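Long-range contact in D-alanyl-D-alanine carboxypeptidase (Penicillin binding protein) family protein (Francisella tularensis subsp. tularensis, PDB 6OSU), which probably removes the terminal D-alanine from peptidoglycan precursor peptides as a serine-type D-Ala-D-Ala carboxypeptidase of the peptidase S11 family: residues Thr270-Asp275 with Ala293-Glu298. Numbering follows the deposited sequence.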
# COMPACT_ATOMS: atom_id res chain seq x y z
N THR A 270 -2.23 -13.79 -10.66
CA THR A 270 -2.10 -13.31 -12.03
C THR A 270 -1.02 -12.25 -12.21
O THR A 270 -0.26 -12.31 -13.18
CB THR A 270 -3.44 -12.76 -12.52
OG1 THR A 270 -3.84 -11.66 -11.69
CG2 THR A 270 -4.51 -13.84 -12.47
N PHE A 271 -0.92 -11.29 -11.30
CA PHE A 271 -0.00 -10.16 -11.46
C PHE A 271 1.35 -10.50 -10.85
O PHE A 271 1.43 -10.84 -9.66
CB PHE A 271 -0.58 -8.90 -10.82
CG PHE A 271 0.06 -7.63 -11.30
CD1 PHE A 271 -0.52 -6.88 -12.32
CD2 PHE A 271 1.24 -7.17 -10.73
CE1 PHE A 271 0.06 -5.71 -12.75
CE2 PHE A 271 1.83 -6.00 -11.16
CZ PHE A 271 1.24 -5.27 -12.17
N ASP A 272 2.41 -10.41 -11.65
CA ASP A 272 3.75 -10.72 -11.18
C ASP A 272 4.22 -9.67 -10.18
O ASP A 272 4.24 -8.47 -10.49
CB ASP A 272 4.72 -10.80 -12.35
CG ASP A 272 5.84 -11.79 -12.11
OD1 ASP A 272 5.68 -12.97 -12.49
OD2 ASP A 272 6.89 -11.39 -11.54
N GLY A 273 4.60 -10.12 -8.99
CA GLY A 273 5.10 -9.22 -7.97
C GLY A 273 4.05 -8.64 -7.04
O GLY A 273 4.41 -7.85 -6.16
N ALA A 274 2.79 -9.01 -7.20
CA ALA A 274 1.73 -8.53 -6.31
C ALA A 274 1.75 -9.32 -5.01
O ALA A 274 1.76 -10.55 -5.02
CB ALA A 274 0.37 -8.64 -6.99
N ASP A 275 1.75 -8.60 -3.88
CA ASP A 275 1.73 -9.25 -2.58
C ASP A 275 0.62 -8.74 -1.67
O ASP A 275 0.61 -9.06 -0.48
CB ASP A 275 3.08 -9.10 -1.87
CG ASP A 275 3.62 -7.68 -1.92
OD1 ASP A 275 4.85 -7.51 -1.92
OD2 ASP A 275 2.81 -6.73 -1.97
N ALA A 293 2.08 -3.92 -5.56
CA ALA A 293 2.97 -4.75 -6.36
C ALA A 293 4.37 -4.15 -6.32
O ALA A 293 4.54 -2.93 -6.37
CB ALA A 293 2.49 -4.87 -7.81
N LYS A 294 5.37 -5.02 -6.22
CA LYS A 294 6.77 -4.62 -6.16
C LYS A 294 7.53 -5.27 -7.31
O LYS A 294 7.36 -6.47 -7.57
CB LYS A 294 7.39 -5.02 -4.81
CG LYS A 294 8.80 -4.51 -4.60
CD LYS A 294 9.27 -4.78 -3.18
CE LYS A 294 10.58 -4.05 -2.88
NZ LYS A 294 11.08 -4.31 -1.50
N GLN A 295 8.35 -4.49 -8.00
CA GLN A 295 9.18 -5.01 -9.08
C GLN A 295 10.48 -4.23 -9.10
O GLN A 295 10.49 -3.04 -9.43
CB GLN A 295 8.47 -4.92 -10.43
CG GLN A 295 7.65 -6.16 -10.76
CD GLN A 295 6.87 -6.02 -12.05
OE1 GLN A 295 6.95 -5.00 -12.73
NE2 GLN A 295 6.10 -7.05 -12.39
N ASP A 296 11.57 -4.90 -8.72
CA ASP A 296 12.91 -4.32 -8.70
C ASP A 296 12.95 -3.08 -7.79
O ASP A 296 13.24 -1.96 -8.23
CB ASP A 296 13.40 -4.00 -10.12
CG ASP A 296 14.86 -3.61 -10.16
OD1 ASP A 296 15.17 -2.48 -10.60
OD2 ASP A 296 15.71 -4.43 -9.74
N GLY A 297 12.64 -3.31 -6.52
CA GLY A 297 12.78 -2.29 -5.49
C GLY A 297 11.71 -1.21 -5.54
O GLY A 297 11.61 -0.38 -4.63
N GLU A 298 10.90 -1.22 -6.60
CA GLU A 298 9.88 -0.20 -6.82
C GLU A 298 8.51 -0.79 -6.50
O GLU A 298 8.01 -1.66 -7.22
CB GLU A 298 9.95 0.31 -8.26
CG GLU A 298 9.05 1.50 -8.55
CD GLU A 298 9.66 2.82 -8.11
OE1 GLU A 298 10.68 2.81 -7.38
OE2 GLU A 298 9.12 3.88 -8.50
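The ring of F271 meets A293 CB obliquely, with CE2 and CD2 the nearest ring atoms: CE2 of F271 lies 3.6 Å from A293 CB, and CD2 is the next to reach that methyl. CG of F271 stands anti to the backbone N (chi1 -162°), beside the carbonyl carbon. A274 adds its methyl on the same face of the sheet, A274 CB lying 4.4 Å from A293 CB. The second flat group, the carboxamide of Q295, reaches D272 O chiefly with its nitrogen: NE2 of Q295 approaches D272 O at 3.0 Å, but the N-H...O angle of 124° marks a weak, bent bond. The chain of Q295 is extended beyond CG, which places CD away from the backbone, and NE2 then meets the D272 carbonyl.

Between these groups the backbones are joined by a straighter bond, K294 N to G273 O, 3.0 Å with 170° at the hydrogen. A293 CA also approaches G273 O, at 3.4 Å, as a CA-H...O contact, and G273 CA makes a second one to K294 O at 3.6 Å. G273, with its positive phi, is the third residue of a type II turn from F271 to A274.

A274 and A293 form an antiparallel non-hydrogen-bonded pair at the open end of the hairpin of strands 274-282 and 288-295, the former being an outermost strand of its sheet. Beyond strand 288-295, the type I' turn from Q295 to E298 leads into strand 298-307, with which A293 forms backbone hydrogen bonding at F300. Helix 310-327 packs against F271 through A318, L321 and L325, and Q295 also touches L325.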